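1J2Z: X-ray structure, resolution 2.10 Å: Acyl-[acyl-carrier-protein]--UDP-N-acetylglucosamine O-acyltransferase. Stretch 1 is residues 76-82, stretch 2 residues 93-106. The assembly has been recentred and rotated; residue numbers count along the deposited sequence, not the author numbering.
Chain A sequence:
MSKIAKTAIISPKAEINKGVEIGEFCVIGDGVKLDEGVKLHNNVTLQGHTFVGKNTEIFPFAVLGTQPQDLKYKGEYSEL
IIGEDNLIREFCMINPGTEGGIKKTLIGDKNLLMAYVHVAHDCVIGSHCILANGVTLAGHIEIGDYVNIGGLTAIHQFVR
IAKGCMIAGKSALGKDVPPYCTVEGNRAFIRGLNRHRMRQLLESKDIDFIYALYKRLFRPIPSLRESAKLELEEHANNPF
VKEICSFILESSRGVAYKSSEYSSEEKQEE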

ATOM      1  N   GLU A  76     -27.441  -3.393   1.476  1.00 70.05           N
ATOM      2  CA  GLU A  76     -27.880  -4.523   2.280  1.00 64.12           C
ATOM      3  C   GLU A  76     -27.703  -4.276   3.774  1.00 62.35           C
ATOM      4  O   GLU A  76     -26.999  -3.357   4.195  1.00 60.12           O
ATOM      5  N   TYR A  77     -28.350  -5.126   4.562  1.00 60.11           N
ATOM      6  CA  TYR A  77     -28.308  -5.068   6.016  1.00 52.65           C
ATOM      7  C   TYR A  77     -27.233  -6.054   6.483  1.00 45.07           C
ATOM      8  O   TYR A  77     -27.496  -7.253   6.580  1.00 44.96           O
ATOM      9  N   SER A  78     -26.031  -5.557   6.764  1.00 35.79           N
ATOM     10  CA  SER A  78     -24.937  -6.419   7.212  1.00 30.43           C
ATOM     11  C   SER A  78     -24.230  -5.847   8.432  1.00 25.17           C
ATOM     12  O   SER A  78     -24.465  -4.702   8.807  1.00 21.26           O
ATOM     13  N   GLU A  79     -23.346  -6.636   9.035  1.00 20.17           N
ATOM     14  CA  GLU A  79     -22.642  -6.198  10.232  1.00 20.46           C
ATOM     15  C   GLU A  79     -21.137  -6.397  10.190  1.00 19.75           C
ATOM     16  O   GLU A  79     -20.611  -7.149   9.369  1.00 20.41           O
ATOM     17  N   LEU A  80     -20.457  -5.720  11.109  1.00 22.28           N
ATOM     18  CA  LEU A  80     -19.012  -5.837  11.273  1.00 18.94           C
ATOM     19  C   LEU A  80     -18.900  -6.110  12.767  1.00 16.53           C
ATOM     20  O   LEU A  80     -19.328  -5.291  13.581  1.00 18.49           O
ATOM     21  N   ILE A  81     -18.345  -7.259  13.129  1.00 15.12           N
ATOM     22  CA  ILE A  81     -18.221  -7.621  14.536  1.00 17.73           C
ATOM     23  C   ILE A  81     -16.759  -7.853  14.911  1.00 19.64           C
ATOM     24  O   ILE A  81     -16.102  -8.742  14.373  1.00 18.23           O
ATOM     25  N   ILE A  82     -16.261  -7.041  15.840  1.00 17.64           N
ATOM     26  CA  ILE A  82     -14.873  -7.127  16.285  1.00 15.70           C
ATOM     27  C   ILE A  82     -14.807  -7.580  17.741  1.00 19.19           C
ATOM     28  O   ILE A  82     -15.571  -7.106  18.587  1.00 19.68           O
ATOM     29  N   MET A  93      -8.914  -0.333   6.947  1.00 15.27           N
ATOM     30  CA  MET A  93     -10.247  -0.147   6.388  1.00 16.59           C
ATOM     31  C   MET A  93     -10.914  -1.511   6.418  1.00 22.12           C
ATOM     32  O   MET A  93     -10.436  -2.456   5.793  1.00 23.81           O
ATOM     33  N   ILE A  94     -12.009  -1.611   7.164  1.00 19.30           N
ATOM     34  CA  ILE A  94     -12.721  -2.872   7.318  1.00 19.27           C
ATOM     35  C   ILE A  94     -14.204  -2.700   7.016  1.00 19.92           C
ATOM     36  O   ILE A  94     -14.871  -1.851   7.605  1.00 18.35           O
ATOM     37  N   ASN A  95     -14.714  -3.516   6.100  1.00 17.25           N
ATOM     38  CA  ASN A  95     -16.116  -3.445   5.712  1.00 15.49           C
ATOM     39  C   ASN A  95     -16.940  -4.586   6.287  1.00 17.31           C
ATOM     40  O   ASN A  95     -16.401  -5.639   6.631  1.00 18.36           O
ATOM     41  N   PRO A  96     -18.260  -4.379   6.411  1.00 18.99           N
ATOM     42  CA  PRO A  96     -19.171  -5.398   6.936  1.00 20.50           C
ATOM     43  C   PRO A  96     -19.489  -6.374   5.805  1.00 23.51           C
ATOM     44  O   PRO A  96     -19.045  -6.174   4.669  1.00 18.64           O
ATOM     45  N   GLY A  97     -20.251  -7.420   6.109  1.00 19.55           N
ATOM     46  CA  GLY A  97     -20.569  -8.421   5.103  1.00 17.64           C
ATOM     47  C   GLY A  97     -21.620  -8.038   4.082  1.00 21.28           C
ATOM     48  O   GLY A  97     -21.985  -6.873   3.975  1.00 17.64           O
ATOM     49  N   THR A  98     -22.087  -9.030   3.323  1.00 21.30           N
ATOM     50  CA  THR A  98     -23.110  -8.834   2.297  1.00 20.16           C
ATOM     51  C   THR A  98     -24.139  -9.961   2.369  1.00 24.68           C
ATOM     52  O   THR A  98     -23.907 -11.001   2.994  1.00 19.22           O
ATOM     53  N   GLU A  99     -25.274  -9.753   1.713  1.00 28.01           N
ATOM     54  CA  GLU A  99     -26.335 -10.749   1.699  1.00 31.88           C
ATOM     55  C   GLU A  99     -25.889 -12.004   0.955  1.00 31.52           C
ATOM     56  O   GLU A  99     -26.280 -13.116   1.308  1.00 30.51           O
ATOM     57  N   GLY A 100     -25.066 -11.820  -0.071  1.00 32.13           N
ATOM     58  CA  GLY A 100     -24.581 -12.950  -0.843  1.00 31.76           C
ATOM     59  C   GLY A 100     -23.523 -13.742  -0.101  1.00 35.10           C
ATOM     60  O   GLY A 100     -23.264 -14.902  -0.427  1.00 35.80           O
ATOM     61  N   GLY A 101     -22.912 -13.111   0.900  1.00 32.61           N
ATOM     62  CA  GLY A 101     -21.886 -13.771   1.687  1.00 29.75           C
ATOM     63  C   GLY A 101     -22.472 -14.354   2.961  1.00 30.79           C
ATOM     64  O   GLY A 101     -23.347 -15.213   2.904  1.00 32.52           O
ATOM     65  N   ILE A 102     -21.996 -13.891   4.111  1.00 23.39           N
ATOM     66  CA  ILE A 102     -22.502 -14.379   5.388  1.00 22.85           C
ATOM     67  C   ILE A 102     -23.120 -13.238   6.191  1.00 23.86           C
ATOM     68  O   ILE A 102     -23.283 -13.339   7.408  1.00 20.59           O
ATOM     69  N   LYS A 103     -23.452 -12.155   5.493  1.00 21.67           N
ATOM     70  CA  LYS A 103     -24.073 -10.978   6.095  1.00 25.06           C
ATOM     71  C   LYS A 103     -23.243 -10.344   7.202  1.00 22.94           C
ATOM     72  O   LYS A 103     -23.771  -9.599   8.027  1.00 20.24           O
ATOM     73  N   LYS A 104     -21.943 -10.627   7.222  1.00 24.67           N
ATOM     74  CA  LYS A 104     -21.087 -10.053   8.251  1.00 22.77           C
ATOM     75  C   LYS A 104     -19.600 -10.284   8.008  1.00 21.65           C
ATOM     76  O   LYS A 104     -19.202 -11.154   7.233  1.00 22.71           O
ATOM     77  N   THR A 105     -18.793  -9.467   8.673  1.00 20.42           N
ATOM     78  CA  THR A 105     -17.345  -9.578   8.643  1.00 22.52           C
ATOM     79  C   THR A 105     -17.057  -9.784  10.121  1.00 23.06           C
ATOM     80  O   THR A 105     -17.525  -9.010  10.960  1.00 20.46           O
ATOM     81  N   LEU A 106     -16.307 -10.831  10.443  1.00 19.92           N
ATOM     82  CA  LEU A 106     -16.041 -11.161  11.834  1.00 21.28           C
ATOM     83  C   LEU A 106     -14.561 -11.215  12.189  1.00 19.95           C
ATOM     84  O   LEU A 106     -13.754 -11.762  11.446  1.00 23.95           O
TER

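Stretch 1 runs beside the end of stretch 2 as a parallel strand, with 79-82 next to 104-106. The two stretches bury 700 Å² between them, both sides summed.

E76 lies ahead of the strand, and its CA-to-CB bond points toward stretch 2. Its chi1 is m and its chi2 t, which carries the carboxylate to the turn at T98 and E99. There OE1 of E76 accepts a hydrogen bond from N of E99 at 2.7 Å. The side chain is poorly ordered and OE1 is crowded in the model, so this length is less certain. The CA-to-CB bond of E99 points sideways, and its side chain is t at chi1 and chi2; OE1 of E99 is 4.3 Å from OE2 of E76, a proximity of like charges.

Y77 points sideways and is exposed. Its ring does not reach stretch 2. The backbone O of Y77 instead lies 3.8 Å from CE of K103, whose chi1 is m.

S78 is buried and points toward stretch 2. With chi1 at m, OG of S78 makes a weak hydrogen bond to O of G97 at 2.8 Å.

E79 begins the strand. Its chi1 is m and its chi2 t. It shares a sheet face with K104, and CB of E79 is 4.5 Å from CB of K104. K104 is p at chi1, and its end leads away. A water bridges the stretches, donating to OE2 of E79 at 2.6 Å and to O of K103 at 2.7 Å. The backbone O of E79 accepts from N of T105 at 3.0 Å and from N of G97 at 3.3 Å, so it ties both arms of stretch 2 to the strand.

L80 is buried on the other face, with T105. Both its chi angles are t. CD1 of L80 packs 3.8 Å from CG2 of I94, and CB of L80 lies 4.1 Å from CB of P96. T105 has chi1 at m, and OG1 of T105 donates to O of N95 at 2.6 Å, linking the two arms of stretch 2 beside this apolar cluster.

I81 returns to the face of E79. Its rotamer is m, t. CB of I81 meets CD1 of L106 at 3.6 Å; the end of the L106 side chain, t, p, comes nearer. CD1 of I81 lies 4.3 Å from CD of K104. N of I81 donates to O of T105 at 2.9 Å.

I82 points away and makes no contact with stretch 2.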

ATOM      1  CB  GLU A  76     -27.101  -5.774   1.879  1.00 63.03           C
ATOM      2  CG  GLU A  76     -26.852  -5.881   0.387  1.00 59.05           C
ATOM      3  CD  GLU A  76     -25.963  -7.045   0.043  1.00 61.20           C
ATOM      4  OE1 GLU A  76     -24.951  -7.233   0.743  1.00 67.97           O
ATOM      5  OE2 GLU A  76     -26.264  -7.770  -0.929  1.00 69.14           O
ATOM      6  CB  TYR A  77     -29.665  -5.494   6.593  1.00 62.97           C
ATOM      7  CG  TYR A  77     -30.862  -5.167   5.714  1.00 72.93           C
ATOM      8  CD1 TYR A  77     -30.976  -5.695   4.425  1.00 75.20           C
ATOM      9  CD2 TYR A  77     -31.883  -4.335   6.173  1.00 77.01           C
ATOM     10  CE1 TYR A  77     -32.070  -5.400   3.614  1.00 81.08           C
ATOM     11  CE2 TYR A  77     -32.987  -4.033   5.368  1.00 81.88           C
ATOM     12  CZ  TYR A  77     -33.071  -4.570   4.091  1.00 84.08           C
ATOM     13  OH  TYR A  77     -34.150  -4.278   3.288  1.00 86.71           O
ATOM     14  CB  SER A  78     -23.929  -6.628   6.081  1.00 33.80           C
ATOM     15  OG  SER A  78     -24.448  -7.510   5.097  1.00 44.27           O
ATOM     16  CB  GLU A  79     -23.164  -6.958  11.454  1.00 21.60           C
ATOM     17  CG  GLU A  79     -24.671  -7.107  11.544  1.00 31.62           C
ATOM     18  CD  GLU A  79     -25.077  -8.022  12.687  1.00 29.30           C
ATOM     19  OE1 GLU A  79     -25.068  -7.571  13.851  1.00 37.69           O
ATOM     20  OE2 GLU A  79     -25.381  -9.200  12.423  1.00 32.52           O
ATOM     21  CB  LEU A  80     -18.302  -4.525  10.935  1.00 14.58           C
ATOM     22  CG  LEU A  80     -16.812  -4.615  10.572  1.00 27.63           C
ATOM     23  CD1 LEU A  80     -16.158  -3.249  10.760  1.00 26.16           C
ATOM     24  CD2 LEU A  80     -16.105  -5.652  11.421  1.00 21.07           C
ATOM     25  CB  ILE A  81     -19.056  -8.888  14.836  1.00 23.59           C
ATOM     26  CG1 ILE A  81     -20.508  -8.652  14.400  1.00 20.34           C
ATOM     27  CG2 ILE A  81     -18.990  -9.227  16.326  1.00 18.12           C
ATOM     28  CD1 ILE A  81     -21.359  -9.903  14.352  1.00 23.30           C
ATOM     29  CB  ILE A  82     -14.167  -5.755  16.120  1.00 13.81           C
ATOM     30  CG1 ILE A  82     -14.099  -5.398  14.630  1.00 17.03           C
ATOM     31  CG2 ILE A  82     -12.763  -5.801  16.703  1.00 18.40           C
ATOM     32  CD1 ILE A  82     -13.682  -3.959  14.347  1.00 19.30           C
ATOM     33  CB  MET A  93     -10.138   0.377   4.957  1.00 19.20           C
ATOM     34  CG  MET A  93     -11.385   1.084   4.438  1.00 23.68           C
ATOM     35  SD  MET A  93     -12.580  -0.036   3.732  1.00 26.59           S
ATOM     36  CE  MET A  93     -12.040  -0.082   2.010  1.00 20.92           C
ATOM     37  CB  ILE A  94     -12.557  -3.406   8.754  1.00 20.05           C
ATOM     38  CG1 ILE A  94     -11.067  -3.538   9.087  1.00 21.51           C
ATOM     39  CG2 ILE A  94     -13.243  -4.758   8.896  1.00 21.73           C
ATOM     40  CD1 ILE A  94     -10.794  -3.987  10.505  1.00 23.51           C
ATOM     41  CB  ASN A  95     -16.232  -3.486   4.186  1.00 20.56           C
ATOM     42  CG  ASN A  95     -15.427  -2.396   3.516  1.00 15.17           C
ATOM     43  OD1 ASN A  95     -15.608  -1.212   3.801  1.00 23.10           O
ATOM     44  ND2 ASN A  95     -14.532  -2.789   2.621  1.00 15.53           N
ATOM     45  CB  PRO A  96     -20.385  -4.583   7.386  1.00 15.17           C
ATOM     46  CG  PRO A  96     -20.384  -3.430   6.432  1.00 17.90           C
ATOM     47  CD  PRO A  96     -18.925  -3.064   6.350  1.00 15.08           C
ATOM     48  CB  THR A  98     -22.517  -8.853   0.866  1.00 18.04           C
ATOM     49  OG1 THR A  98     -21.893 -10.117   0.629  1.00 22.56           O
ATOM     50  CG2 THR A  98     -21.497  -7.741   0.682  1.00 17.40           C
ATOM     51  CB  GLU A  99     -27.591 -10.169   1.045  1.00 39.45           C
ATOM     52  CG  GLU A  99     -28.741 -11.154   0.948  1.00 55.78           C
ATOM     53  CD  GLU A  99     -30.003 -10.522   0.395  1.00 68.62           C
ATOM     54  OE1 GLU A  99     -29.953  -9.966  -0.725  1.00 74.15           O
ATOM     55  OE2 GLU A  99     -31.046 -10.581   1.083  1.00 76.81           O
ATOM     56  CB  ILE A 102     -21.383 -15.039   6.232  1.00 22.98           C
ATOM     57  CG1 ILE A 102     -20.220 -14.059   6.420  1.00 18.72           C
ATOM     58  CG2 ILE A 102     -20.917 -16.327   5.565  1.00 27.79           C
ATOM     59  CD1 ILE A 102     -19.084 -14.618   7.273  1.00 22.45           C
ATOM     60  CB  LYS A 103     -25.464 -11.330   6.638  1.00 31.51           C
ATOM     61  CG  LYS A 103     -26.422 -11.883   5.579  1.00 38.28           C
ATOM     62  CD  LYS A 103     -27.806 -12.198   6.153  1.00 35.77           C
ATOM     63  CE  LYS A 103     -28.520 -10.939   6.627  1.00 44.82           C
ATOM     64  NZ  LYS A 103     -29.866 -11.226   7.209  1.00 49.65           N
ATOM     65  CB  LYS A 104     -21.453 -10.643   9.619  1.00 27.73           C
ATOM     66  CG  LYS A 104     -21.051 -12.110   9.766  1.00 25.74           C
ATOM     67  CD  LYS A 104     -21.471 -12.707  11.105  1.00 32.00           C
ATOM     68  CE  LYS A 104     -22.938 -13.099  11.116  1.00 24.89           C
ATOM     69  NZ  LYS A 104     -23.215 -14.213  10.154  1.00 24.26           N
ATOM     70  CB  THR A 105     -16.680  -8.293   8.140  1.00 22.63           C
ATOM     71  OG1 THR A 105     -16.942  -8.151   6.738  1.00 19.89           O
ATOM     72  CG2 THR A 105     -15.175  -8.341   8.386  1.00 14.60           C
ATOM     73  CB  LEU A 106     -16.700 -12.510  12.146  1.00 23.06           C
ATOM     74  CG  LEU A 106     -16.745 -13.043  13.578  1.00 37.81           C
ATOM     75  CD1 LEU A 106     -17.680 -12.181  14.425  1.00 36.94           C
ATOM     76  CD2 LEU A 106     -17.239 -14.487  13.557  1.00 33.78           C
TER
HETATM   77  O   HOH W   1     -25.443 -10.144  10.039  1.00 25.58           O